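Local coordinates for Poly(A) RNA polymerase GLD2 (Rattus norvegicus, PDB 6LBK), which probably adds successive AMP units from ATP to the 3' ends of selected cytoplasmic mRNAs, and single nucleotides to certain microRNAs, at residues A[54-59]-A[281-286]; A[211-216]-A[370-375]; A[236-241]-A[308-313]; A[313-318]-A[325-330]. The protein carries 1 engineered substitution. All blocks are in the same frame, centred on the assembly; numbering follows the deposited sequence.

Interaction 1: residues A[54-59]-A[281-286]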
loop_
_atom_site.group_PDB
_atom_site.type_symbol
_atom_site.label_atom_id
_atom_site.label_comp_id
_atom_site.label_asym_id
_atom_site.label_seq_id
_atom_site.Cartn_x
_atom_site.Cartn_y
_atom_site.Cartn_z
ATOM N N GLN A 54 -3.246 -10.566 -20.657
ATOM C CA GLN A 54 -1.863 -10.480 -21.130
ATOM C C GLN A 54 -1.289 -9.086 -20.929
ATOM O O GLN A 54 -0.111 -8.944 -20.585
ATOM C CB GLN A 54 -1.746 -10.873 -22.608
ATOM C CG GLN A 54 -1.472 -12.343 -22.863
ATOM C CD GLN A 54 -1.575 -12.726 -24.348
ATOM O OE1 GLN A 54 -1.484 -11.872 -25.241
ATOM N NE2 GLN A 54 -1.775 -14.016 -24.612
ATOM N N GLN A 55 -2.083 -8.043 -21.207
ATOM C CA GLN A 55 -1.610 -6.675 -20.999
ATOM C C GLN A 55 -1.374 -6.391 -19.524
ATOM O O GLN A 55 -0.464 -5.633 -19.182
ATOM C CB GLN A 55 -2.606 -5.663 -21.568
ATOM C CG GLN A 55 -2.571 -5.538 -23.066
ATOM C CD GLN A 55 -3.723 -4.734 -23.564
ATOM O OE1 GLN A 55 -4.826 -4.836 -23.030
ATOM N NE2 GLN A 55 -3.490 -3.924 -24.591
ATOM N N ILE A 56 -2.168 -7.008 -18.645
ATOM C CA ILE A 56 -1.990 -6.812 -17.208
ATOM C C ILE A 56 -0.694 -7.469 -16.750
ATOM O O ILE A 56 0.055 -6.902 -15.949
ATOM C CB ILE A 56 -3.190 -7.375 -16.429
ATOM C CG1 ILE A 56 -4.458 -6.562 -16.704
ATOM C CG2 ILE A 56 -2.828 -7.457 -14.914
ATOM C CD1 ILE A 56 -5.697 -7.120 -16.058
ATOM N N LEU A 57 -0.405 -8.673 -17.264
ATOM C CA LEU A 57 0.876 -9.303 -16.954
ATOM C C LEU A 57 2.050 -8.555 -17.578
ATOM O O LEU A 57 3.117 -8.466 -16.961
ATOM C CB LEU A 57 0.888 -10.761 -17.387
ATOM C CG LEU A 57 0.108 -11.575 -16.376
ATOM C CD1 LEU A 57 -0.139 -12.939 -16.935
ATOM C CD2 LEU A 57 0.883 -11.665 -15.128
ATOM N N GLU A 58 1.894 -8.046 -18.808
ATOM C CA GLU A 58 2.950 -7.253 -19.441
ATOM C C GLU A 58 3.280 -6.014 -18.613
ATOM O O GLU A 58 4.455 -5.711 -18.357
ATOM C CB GLU A 58 2.535 -6.864 -20.865
ATOM C CG GLU A 58 3.167 -7.689 -21.965
ATOM C CD GLU A 58 2.508 -7.481 -23.335
ATOM O OE1 GLU A 58 2.471 -6.328 -23.822
ATOM O OE2 GLU A 58 2.053 -8.480 -23.944
ATOM N N LEU A 59 2.247 -5.292 -18.172
ATOM C CA LEU A 59 2.460 -4.127 -17.322
ATOM C C LEU A 59 3.053 -4.537 -15.975
ATOM O O LEU A 59 3.938 -3.854 -15.437
ATOM C CB LEU A 59 1.135 -3.383 -17.124
ATOM C CG LEU A 59 1.179 -2.107 -16.290
ATOM C CD1 LEU A 59 1.773 -0.989 -17.109
ATOM C CD2 LEU A 59 -0.198 -1.739 -15.818
ATOM N N SER A 281 -11.448 -17.118 -11.967
ATOM C CA SER A 281 -11.475 -15.858 -12.712
ATOM C C SER A 281 -10.064 -15.443 -13.118
ATOM O O SER A 281 -9.159 -15.388 -12.278
ATOM C CB SER A 281 -12.099 -14.739 -11.864
ATOM O OG SER A 281 -13.339 -15.096 -11.277
ATOM N N SER A 282 -9.874 -15.129 -14.402
ATOM C CA SER A 282 -8.586 -14.630 -14.879
ATOM C C SER A 282 -8.377 -13.175 -14.454
ATOM O O SER A 282 -9.244 -12.553 -13.833
ATOM C CB SER A 282 -8.464 -14.804 -16.385
ATOM O OG SER A 282 -9.430 -14.040 -17.045
ATOM N N LEU A 283 -7.186 -12.639 -14.770
ATOM C CA LEU A 283 -6.817 -11.286 -14.335
ATOM C C LEU A 283 -7.747 -10.222 -14.916
ATOM O O LEU A 283 -8.080 -9.241 -14.236
ATOM C CB LEU A 283 -5.374 -10.961 -14.733
ATOM C CG LEU A 283 -4.219 -11.544 -13.895
ATOM C CD1 LEU A 283 -2.887 -11.075 -14.505
ATOM C CD2 LEU A 283 -4.318 -11.227 -12.406
ATOM N N GLY A 284 -8.156 -10.379 -16.182
ATOM C CA GLY A 284 -9.048 -9.400 -16.794
ATOM C C GLY A 284 -10.464 -9.485 -16.253
ATOM O O GLY A 284 -11.101 -8.454 -16.002
ATOM N N ASP A 285 -10.953 -10.713 -16.015
ATOM C CA ASP A 285 -12.222 -10.911 -15.312
ATOM C C ASP A 285 -12.197 -10.256 -13.936
ATOM O O ASP A 285 -13.151 -9.571 -13.547
ATOM C CB ASP A 285 -12.540 -12.410 -15.182
ATOM C CG ASP A 285 -13.000 -13.061 -16.515
ATOM O OD1 ASP A 285 -13.486 -12.341 -17.423
ATOM O OD2 ASP A 285 -12.879 -14.309 -16.643
ATOM N N LEU A 286 -11.089 -10.411 -13.206
ATOM C CA LEU A 286 -11.006 -9.858 -11.854
ATOM C C LEU A 286 -10.863 -8.343 -11.855
ATOM O O LEU A 286 -11.436 -7.673 -10.998
ATOM C CB LEU A 286 -9.855 -10.504 -11.097
ATOM C CG LEU A 286 -10.140 -11.954 -10.738
ATOM C CD1 LEU A 286 -8.817 -12.654 -10.434
ATOM C CD2 LEU A 286 -11.103 -12.007 -9.555
#
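G284 N, in the first turn of helix 283-297, is hydrogen-bonded to S53 OG of helix 51-63, and I56 CD1 lies 4.1 Å from that same nitrogen. Around this polar link the contact is made of hydrocarbon. L283 sends one methyl, CD1, between two neighbouring residues of the opposite helix: it meets I56 CG2 at 3.6 Å and L57 CG, also at 3.6 Å. The side chains of L57 and L283 are set roughly perpendicular. I56 touches with both branches. With CG2 anti to the backbone N and CG1 anti to the carbonyl carbon (chi1 -68°), CG2 takes the L283 methyl while the extended CG1 arm carries CD1 to 3.7 Å from L283 O, at the start of the helix backbone. P202 of helix 200-213 packs on I56, L57 and L283 alike, and L45 and P46 lie against L57. The contact thus seats helix 51-63, the first of the modelled chain, on the start of helix 283-297, in the PAP-associated region, far apart in sequence but adjoining in the fold. Aliphatic burial and close packing of branched groups carry most of the join, with the S53 hydroxyl serving the helix-start amide of G284.

Interaction 2: residues A[211-216]-A[370-375]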
loop_
_atom_site.group_PDB
_atom_site.type_symbol
_atom_site.label_atom_id
_atom_site.label_comp_id
_atom_site.label_asym_id
_atom_site.label_seq_id
_atom_site.Cartn_x
_atom_site.Cartn_y
_atom_site.Cartn_z
ATOM N N ALA A 211 -5.423 3.940 -10.613
ATOM C CA ALA A 211 -5.822 5.011 -9.713
ATOM C C ALA A 211 -4.889 6.216 -9.821
ATOM O O ALA A 211 -5.346 7.368 -9.808
ATOM C CB ALA A 211 -5.860 4.509 -8.277
ATOM N N SER A 212 -3.580 5.980 -9.937
ATOM C CA SER A 212 -2.650 7.098 -10.079
ATOM C C SER A 212 -2.875 7.837 -11.391
ATOM O O SER A 212 -2.717 9.064 -11.464
ATOM C CB SER A 212 -1.203 6.619 -9.966
ATOM O OG SER A 212 -0.330 7.578 -10.546
ATOM N N HIS A 213 -3.172 7.105 -12.461
ATOM C CA HIS A 213 -3.349 7.776 -13.738
ATOM C C HIS A 213 -4.537 8.713 -13.682
ATOM O O HIS A 213 -4.480 9.812 -14.242
ATOM C CB HIS A 213 -3.524 6.767 -14.866
ATOM C CG HIS A 213 -3.975 7.392 -16.148
ATOM N ND1 HIS A 213 -3.159 8.203 -16.909
ATOM C CD2 HIS A 213 -5.176 7.372 -16.776
ATOM C CE1 HIS A 213 -3.829 8.635 -17.962
ATOM N NE2 HIS A 213 -5.056 8.145 -17.906
ATOM N N HIS A 214 -5.583 8.337 -12.942
ATOM C CA HIS A 214 -6.803 9.128 -12.890
ATOM C C HIS A 214 -6.805 10.131 -11.752
ATOM O O HIS A 214 -7.877 10.635 -11.394
ATOM C CB HIS A 214 -8.037 8.228 -12.799
ATOM C CG HIS A 214 -8.242 7.378 -14.010
ATOM N ND1 HIS A 214 -8.743 7.883 -15.192
ATOM C CD2 HIS A 214 -8.010 6.063 -14.231
ATOM C CE1 HIS A 214 -8.802 6.918 -16.091
ATOM N NE2 HIS A 214 -8.372 5.800 -15.529
ATOM N N GLU A 215 -5.637 10.409 -11.160
ATOM C CA GLU A 215 -5.485 11.480 -10.169
ATOM C C GLU A 215 -6.386 11.252 -8.967
ATOM O O GLU A 215 -6.893 12.206 -8.381
ATOM C CB GLU A 215 -5.763 12.861 -10.793
ATOM C CG GLU A 215 -4.619 13.871 -10.695
ATOM C CD GLU A 215 -3.871 13.843 -9.362
ATOM O OE1 GLU A 215 -4.518 13.891 -8.288
ATOM O OE2 GLU A 215 -2.626 13.716 -9.384
ATOM N N ILE A 216 -6.595 9.987 -8.584
ATOM C CA ILE A 216 -7.332 9.639 -7.375
ATOM C C ILE A 216 -6.488 8.844 -6.399
ATOM O O ILE A 216 -7.014 8.310 -5.425
ATOM C CB ILE A 216 -8.620 8.859 -7.705
ATOM C CG1 ILE A 216 -8.281 7.444 -8.200
ATOM C CG2 ILE A 216 -9.428 9.600 -8.751
ATOM C CD1 ILE A 216 -9.494 6.667 -8.745
ATOM N N VAL A 370 -8.736 2.125 -19.978
ATOM C CA VAL A 370 -8.739 2.731 -18.652
ATOM C C VAL A 370 -7.365 3.236 -18.228
ATOM O O VAL A 370 -7.282 4.044 -17.287
ATOM C CB VAL A 370 -9.297 1.746 -17.599
ATOM C CG1 VAL A 370 -10.708 1.307 -18.021
ATOM C CG2 VAL A 370 -8.361 0.537 -17.422
ATOM N N LEU A 371 -6.296 2.826 -18.905
ATOM C CA LEU A 371 -4.913 3.155 -18.597
ATOM C C LEU A 371 -4.103 3.114 -19.889
ATOM O O LEU A 371 -3.893 2.029 -20.449
ATOM C CB LEU A 371 -4.369 2.149 -17.580
ATOM C CG LEU A 371 -3.077 2.244 -16.761
ATOM C CD1 LEU A 371 -2.924 0.941 -16.007
ATOM C CD2 LEU A 371 -1.828 2.485 -17.591
ATOM N N PRO A 372 -3.630 4.251 -20.395
ATOM C CA PRO A 372 -2.727 4.215 -21.556
ATOM C C PRO A 372 -1.466 3.432 -21.220
ATOM O O PRO A 372 -0.688 3.823 -20.345
ATOM C CB PRO A 372 -2.432 5.697 -21.822
ATOM C CG PRO A 372 -2.874 6.430 -20.577
ATOM C CD PRO A 372 -4.005 5.625 -20.028
ATOM N N LEU A 373 -1.259 2.318 -21.936
ATOM C CA LEU A 373 -0.110 1.458 -21.660
ATOM C C LEU A 373 1.216 2.105 -22.044
ATOM O O LEU A 373 2.269 1.633 -21.597
ATOM C CB LEU A 373 -0.255 0.109 -22.381
ATOM C CG LEU A 373 -0.972 -1.032 -21.655
ATOM C CD1 LEU A 373 -0.221 -1.446 -20.387
ATOM C CD2 LEU A 373 -2.386 -0.631 -21.332
ATOM N N ARG A 374 1.188 3.172 -22.854
ATOM C CA ARG A 374 2.402 3.898 -23.219
ATOM C C ARG A 374 2.859 4.865 -22.130
ATOM O O ARG A 374 4.036 5.248 -22.114
ATOM C CB ARG A 374 2.185 4.664 -24.532
ATOM C CG ARG A 374 1.629 3.816 -25.679
ATOM C CD ARG A 374 1.795 4.485 -27.048
ATOM N NE ARG A 374 0.921 5.642 -27.259
ATOM C CZ ARG A 374 -0.281 5.592 -27.835
ATOM N NH1 ARG A 374 -0.775 4.436 -28.253
ATOM N NH2 ARG A 374 -0.996 6.701 -27.987
ATOM N N ALA A 375 1.965 5.263 -21.223
ATOM C CA ALA A 375 2.284 6.204 -20.157
ATOM C C ALA A 375 2.903 5.543 -18.933
ATOM O O ALA A 375 3.435 6.251 -18.070
ATOM C CB ALA A 375 1.024 6.971 -19.737
#
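H213 and H214 meet the chain at 370-372 just where helix 200-213 ends in a Schellman motif, with E215 as the C-prime residue: I216 N bonds to A211 O and E215 N to S212 O. From CB, H213 has its CG anti to the backbone N (chi1 169°), which swings the imidazole out towards P372. Its ND1 side is the more distant from the proline, while CE1 lies 3.6 Å from P372 CG and NE2, at the tip, 3.5 Å from P372 CD. The proline CD stands over one face of the ring, 3.7 Å from its centroid and 22° off the normal, a CH-pi contact displaced towards the rim. H213 CD2, also near V370 O, sits 3.7 Å above the plane of the H214 imidazole, over its centre, and H214 NE2 in turn lies at the H213 edge. The polar part of the tie is the hydrogen bond from H214 NE2 to V370 O, 2.7 Å long. H214 also meets the W210 ring, and Q353, K356 and S357 of helix 344-363 touch it. Were H214 an alanine, the V370 carbonyl would probably lose this imidazole donor, and H213 CD2 the ring face it lies over. The contact ties the end of helix 200-213 to the C-terminal tail beyond helix 344-363. The H214 bond is bent to 138° at the hydrogen; the nitrogen lies in the carbonyl plane, whereas the oxygen is tilted out of the imidazole plane.

Interaction 3: residues A[236-241]-A[308-313]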
loop_
_atom_site.group_PDB
_atom_site.type_symbol
_atom_site.label_atom_id
_atom_site.label_comp_id
_atom_site.label_asym_id
_atom_site.label_seq_id
_atom_site.Cartn_x
_atom_site.Cartn_y
_atom_site.Cartn_z
ATOM N N TYR A 236 -11.818 -7.051 -1.947
ATOM C CA TYR A 236 -12.536 -7.593 -3.104
ATOM C C TYR A 236 -12.190 -9.063 -3.304
ATOM O O TYR A 236 -13.079 -9.897 -3.542
ATOM C CB TYR A 236 -12.245 -6.791 -4.400
ATOM C CG TYR A 236 -12.847 -7.465 -5.660
ATOM C CD1 TYR A 236 -14.240 -7.611 -5.822
ATOM C CD2 TYR A 236 -12.021 -7.971 -6.672
ATOM C CE1 TYR A 236 -14.792 -8.266 -6.983
ATOM C CE2 TYR A 236 -12.570 -8.611 -7.817
ATOM C CZ TYR A 236 -13.939 -8.757 -7.953
ATOM O OH TYR A 236 -14.412 -9.378 -9.057
ATOM N N LEU A 237 -10.903 -9.396 -3.208
ATOM C CA LEU A 237 -10.478 -10.784 -3.321
ATOM C C LEU A 237 -10.975 -11.631 -2.156
ATOM O O LEU A 237 -11.133 -12.845 -2.317
ATOM C CB LEU A 237 -8.952 -10.855 -3.411
ATOM C CG LEU A 237 -8.236 -10.218 -4.610
ATOM C CD1 LEU A 237 -6.690 -10.340 -4.447
ATOM C CD2 LEU A 237 -8.716 -10.823 -5.941
ATOM N N GLN A 238 -11.254 -11.020 -0.999
ATOM C CA GLN A 238 -11.634 -11.782 0.187
ATOM C C GLN A 238 -13.105 -12.152 0.218
ATOM O O GLN A 238 -13.474 -13.137 0.864
ATOM C CB GLN A 238 -11.285 -10.993 1.446
ATOM C CG GLN A 238 -9.860 -11.173 1.931
ATOM C CD GLN A 238 -9.555 -10.282 3.116
ATOM O OE1 GLN A 238 -10.104 -9.184 3.229
ATOM N NE2 GLN A 238 -8.698 -10.756 4.022
ATOM N N THR A 239 -13.944 -11.397 -0.480
ATOM C CA THR A 239 -15.387 -11.543 -0.394
ATOM C C THR A 239 -16.028 -12.113 -1.660
ATOM O O THR A 239 -17.261 -12.211 -1.728
ATOM C CB THR A 239 -15.973 -10.182 -0.034
ATOM O OG1 THR A 239 -15.322 -9.193 -0.838
ATOM C CG2 THR A 239 -15.739 -9.872 1.434
ATOM N N LEU A 240 -15.229 -12.581 -2.623
ATOM C CA LEU A 240 -15.782 -13.224 -3.805
ATOM C C LEU A 240 -16.556 -14.467 -3.393
ATOM O O LEU A 240 -16.279 -15.056 -2.344
ATOM C CB LEU A 240 -14.689 -13.585 -4.817
ATOM C CG LEU A 240 -14.095 -12.403 -5.613
ATOM C CD1 LEU A 240 -12.884 -12.792 -6.494
ATOM C CD2 LEU A 240 -15.179 -11.726 -6.444
ATOM N N PRO A 241 -17.581 -14.841 -4.177
ATOM C CA PRO A 241 -18.347 -16.068 -3.882
ATOM C C PRO A 241 -17.499 -17.295 -3.586
ATOM O O PRO A 241 -17.763 -18.007 -2.612
ATOM C CB PRO A 241 -19.165 -16.242 -5.165
ATOM C CG PRO A 241 -19.359 -14.854 -5.660
ATOM C CD PRO A 241 -18.094 -14.146 -5.377
ATOM N N ARG A 308 -9.010 -7.419 8.212
ATOM C CA ARG A 308 -8.783 -8.274 9.374
ATOM C C ARG A 308 -9.899 -9.299 9.514
ATOM O O ARG A 308 -9.652 -10.453 9.885
ATOM C CB ARG A 308 -8.664 -7.440 10.656
ATOM C CG ARG A 308 -8.454 -8.275 11.933
ATOM C CD ARG A 308 -8.412 -7.431 13.212
ATOM N NE ARG A 308 -9.562 -7.728 14.065
ATOM C CZ ARG A 308 -9.653 -8.783 14.880
ATOM N NH1 ARG A 308 -10.742 -8.973 15.615
ATOM N NH2 ARG A 308 -8.653 -9.655 14.961
ATOM N N GLU A 309 -11.131 -8.909 9.206
ATOM C CA GLU A 309 -12.242 -9.841 9.324
ATOM C C GLU A 309 -12.541 -10.567 8.021
ATOM O O GLU A 309 -13.294 -11.543 8.044
ATOM C CB GLU A 309 -13.490 -9.088 9.778
ATOM C CG GLU A 309 -13.416 -8.630 11.202
ATOM C CD GLU A 309 -14.546 -7.706 11.551
ATOM O OE1 GLU A 309 -15.708 -8.161 11.595
ATOM O OE2 GLU A 309 -14.273 -6.501 11.736
ATOM N N ALA A 310 -11.896 -10.157 6.921
ATOM C CA ALA A 310 -12.199 -10.627 5.564
ATOM C C ALA A 310 -13.680 -10.400 5.240
ATOM O O ALA A 310 -14.337 -11.214 4.579
ATOM C CB ALA A 310 -11.802 -12.091 5.373
ATOM N N LYS A 311 -14.205 -9.268 5.718
ATOM C CA LYS A 311 -15.634 -9.005 5.631
ATOM C C LYS A 311 -15.865 -7.517 5.415
ATOM O O LYS A 311 -14.994 -6.667 5.685
ATOM C CB LYS A 311 -16.367 -9.464 6.901
ATOM C CG LYS A 311 -16.445 -10.978 7.066
ATOM C CD LYS A 311 -17.157 -11.394 8.353
ATOM C CE LYS A 311 -17.368 -12.899 8.373
ATOM N NZ LYS A 311 -18.003 -13.374 9.617
ATOM N N ALA A 312 -17.057 -7.221 4.918
ATOM C CA ALA A 312 -17.639 -5.895 5.034
ATOM C C ALA A 312 -18.454 -5.841 6.321
ATOM O O ALA A 312 -19.249 -6.743 6.595
ATOM C CB ALA A 312 -18.502 -5.577 3.815
ATOM N N ILE A 313 -18.227 -4.806 7.123
ATOM C CA ILE A 313 -18.858 -4.686 8.433
ATOM C C ILE A 313 -19.699 -3.414 8.384
ATOM O O ILE A 313 -19.388 -2.522 7.586
ATOM C CB ILE A 313 -17.776 -4.647 9.532
ATOM C CG1 ILE A 313 -16.919 -5.919 9.483
ATOM C CG2 ILE A 313 -18.346 -4.414 10.935
ATOM C CD1 ILE A 313 -17.720 -7.199 9.467
#
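Q238 runs extended beyond CG (chi2 176°), and its last torsion, -32°, lays the terminal amide flat against A310. The CA and CB of A310 both stand over one face of the amide: Q238 OE1 is 3.5 Å from A310 CA, and Q238 NE2 is 3.6 Å from A310 CB. Beside it, T239 turns its two branches to different tasks. Its OG1 bonds back to H235 O within helix 226-239, which leaves CG2, anti to the carbonyl carbon, to reach across to A310 O at 3.7 Å and to K311 CA at 4.3 Å. Contact between the segments is therefore by van der Waals touch, while the polar end of Q238 is used elsewhere: NE2 donates to P246 O and to V307 O, and these two bonds fix how the amide is turned. A leucine in place of Q238 would probably leave both carbonyls without this donor and lose the flat surface on which A310 rests. S247 also touches A310, so the alanine is approached by helix 226-239 and by the loop that follows it. A310, with positive phi, and K311 lie together opposite S306 as a G1 beta bulge, in the tight hairpin joining strands 303-306 and 311-314.

Interaction 4: residues A[313-318]-A[325-330]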
loop_
_atom_site.group_PDB
_atom_site.type_symbol
_atom_site.label_atom_id
_atom_site.label_comp_id
_atom_site.label_asym_id
_atom_site.label_seq_id
_atom_site.Cartn_x
_atom_site.Cartn_y
_atom_site.Cartn_z
ATOM N N ILE A 313 -18.227 -4.806 7.123
ATOM C CA ILE A 313 -18.858 -4.686 8.433
ATOM C C ILE A 313 -19.699 -3.414 8.384
ATOM O O ILE A 313 -19.388 -2.522 7.586
ATOM C CB ILE A 313 -17.776 -4.647 9.532
ATOM C CG1 ILE A 313 -16.919 -5.919 9.483
ATOM C CG2 ILE A 313 -18.346 -4.414 10.935
ATOM C CD1 ILE A 313 -17.720 -7.199 9.467
ATOM N N PRO A 314 -20.770 -3.281 9.167
ATOM C CA PRO A 314 -21.482 -1.999 9.217
ATOM C C PRO A 314 -20.639 -0.943 9.908
ATOM O O PRO A 314 -19.842 -1.242 10.803
ATOM C CB PRO A 314 -22.736 -2.321 10.037
ATOM C CG PRO A 314 -22.351 -3.533 10.823
ATOM C CD PRO A 314 -21.533 -4.331 9.864
ATOM N N ARG A 315 -20.813 0.302 9.472
ATOM C CA ARG A 315 -20.061 1.404 10.066
ATOM C C ARG A 315 -20.338 1.514 11.563
ATOM O O ARG A 315 -21.507 1.558 11.976
ATOM C CB ARG A 315 -20.399 2.736 9.399
ATOM C CG ARG A 315 -19.778 2.984 8.049
ATOM C CD ARG A 315 -20.279 4.312 7.550
ATOM N NE ARG A 315 -19.494 4.860 6.460
ATOM C CZ ARG A 315 -19.666 6.091 5.989
ATOM N NH1 ARG A 315 -20.601 6.877 6.516
ATOM N NH2 ARG A 315 -18.913 6.537 4.993
ATOM N N PRO A 316 -19.298 1.584 12.391
ATOM C CA PRO A 316 -19.489 1.771 13.831
ATOM C C PRO A 316 -20.040 3.145 14.162
ATOM O O PRO A 316 -19.852 4.112 13.419
ATOM C CB PRO A 316 -18.074 1.593 14.398
ATOM C CG PRO A 316 -17.344 0.824 13.352
ATOM C CD PRO A 316 -17.881 1.363 12.061
ATOM N N ASP A 317 -20.771 3.215 15.277
ATOM C CA ASP A 317 -21.294 4.494 15.736
ATOM C C ASP A 317 -20.248 5.301 16.499
ATOM O O ASP A 317 -20.595 6.254 17.204
ATOM C CB ASP A 317 -22.519 4.261 16.622
ATOM C CG ASP A 317 -23.284 5.533 16.908
ATOM O OD1 ASP A 317 -23.697 6.194 15.933
ATOM O OD2 ASP A 317 -23.450 5.879 18.100
ATOM N N ASP A 318 -18.972 4.947 16.343
ATOM C CA ASP A 318 -17.879 5.675 17.035
ATOM C C ASP A 318 -17.687 7.039 16.368
ATOM O O ASP A 318 -18.074 7.223 15.223
ATOM C CB ASP A 318 -16.602 4.836 17.090
ATOM C CG ASP A 318 -15.637 5.212 18.204
ATOM O OD1 ASP A 318 -16.100 5.420 19.341
ATOM O OD2 ASP A 318 -14.431 5.280 17.933
ATOM N N TYR A 325 -16.761 9.699 4.291
ATOM C CA TYR A 325 -17.302 9.139 3.036
ATOM C C TYR A 325 -16.796 7.705 2.842
ATOM O O TYR A 325 -17.593 6.859 2.506
ATOM C CB TYR A 325 -16.800 9.985 1.881
ATOM C CG TYR A 325 -17.284 11.402 1.884
ATOM C CD1 TYR A 325 -18.543 11.720 2.332
ATOM C CD2 TYR A 325 -16.504 12.412 1.371
ATOM C CE1 TYR A 325 -19.005 13.019 2.288
ATOM C CE2 TYR A 325 -16.943 13.717 1.319
ATOM C CZ TYR A 325 -18.202 14.015 1.780
ATOM O OH TYR A 325 -18.640 15.298 1.741
ATOM N N ILE A 326 -15.530 7.427 3.136
ATOM C CA ILE A 326 -14.962 6.113 2.884
ATOM C C ILE A 326 -14.372 5.618 4.199
ATOM O O ILE A 326 -13.718 6.387 4.917
ATOM C CB ILE A 326 -13.902 6.166 1.763
ATOM C CG1 ILE A 326 -14.489 6.799 0.502
ATOM C CG2 ILE A 326 -13.372 4.767 1.401
ATOM C CD1 ILE A 326 -13.572 6.756 -0.678
ATOM N N CYS A 327 -14.682 4.368 4.552
ATOM C CA CYS A 327 -14.264 3.750 5.814
ATOM C C CYS A 327 -13.535 2.433 5.540
ATOM O O CYS A 327 -14.177 1.422 5.254
ATOM C CB CYS A 327 -15.454 3.509 6.726
ATOM S SG CYS A 327 -16.282 4.990 7.265
ATOM N N VAL A 328 -12.211 2.432 5.651
ATOM C CA VAL A 328 -11.392 1.223 5.549
ATOM C C VAL A 328 -10.681 0.997 6.895
ATOM O O VAL A 328 -9.973 1.883 7.379
ATOM C CB VAL A 328 -10.384 1.336 4.400
ATOM C CG1 VAL A 328 -9.668 0.023 4.188
ATOM C CG2 VAL A 328 -11.067 1.823 3.147
ATOM N N GLU A 329 -10.926 -0.150 7.533
ATOM C CA GLU A 329 -10.376 -0.428 8.856
ATOM C C GLU A 329 -8.907 -0.843 8.745
ATOM O O GLU A 329 -8.581 -1.811 8.053
ATOM C CB GLU A 329 -11.175 -1.523 9.562
ATOM C CG GLU A 329 -10.718 -1.818 10.997
ATOM C CD GLU A 329 -11.327 -3.104 11.596
ATOM O OE1 GLU A 329 -11.821 -3.066 12.754
ATOM O OE2 GLU A 329 -11.303 -4.157 10.923
ATOM N N GLU A 330 -8.013 -0.105 9.399
ATOM C CA GLU A 330 -6.648 -0.595 9.521
ATOM C C GLU A 330 -6.710 -1.951 10.231
ATOM O O GLU A 330 -7.496 -2.113 11.166
ATOM C CB GLU A 330 -5.784 0.419 10.286
ATOM C CG GLU A 330 -4.328 0.585 9.831
ATOM C CD GLU A 330 -3.380 -0.576 10.205
ATOM O OE1 GLU A 330 -3.594 -1.219 11.257
ATOM O OE2 GLU A 330 -2.411 -0.840 9.440
#
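R315 and C327 bring their CA atoms to 7.6 Å near the ends of strand 311-314 and the short, weakly bonded strand 328-329, the outer members of a three-stranded mixed sheet whose middle strand is 303-306. That strand takes backbone pairing from both sides, C327 bonding with I305 and R315 with T302 just ahead of it. R315 does the reaching, towards C327 and the Y325 backbone. It is stretched from CG to NE, with CG anti to the carbonyl carbon (chi1 -77°), which carries the chain past C327 and brings the guanidinium beside the backbone of Y325 and I326. On the way CG and CD brush the sulfur, R315 CD lying 4.1 Å from C327 SG. NE comes closer, 3.3 Å from C327 SG, which lies oblique to the guanidinium plane. The C327 side chain also touches W321 and M304, and the residue is buried. Beyond the contact the Y325 ring stacks on F347 of helix 344-363, so the backbone that R315 reaches is tied to that helix as well. All of this lies within the PAP-associated region, away from the aspartates that probably bind the catalytic magnesium. At the tip, R315 NH2 stands 2.8 Å from Y325 O, the oxygen lying at the edge of the guanidinium and near its plane.

In the fold
Interaction 1 is the fully buried contact, leucine and isoleucine packed between two helices; the other three are partly buried and lean on polar or ring groups. Interactions 1 and 2 adjoin through L59, which packs on L371 and L373, and helix 200-213 backs the first through P202 while ending in the second. Interaction 1 also meets interaction 3, where L286 packs on Y236 and L240. Interactions 3 and 4 share I313 and the three-stranded sheet: one sets a helix end against the hairpin turn, the other spans the sheet's outer strands. Between them the carboxylates of E309 and E329 come close, and E329 has S306 as a hydrogen-bond partner.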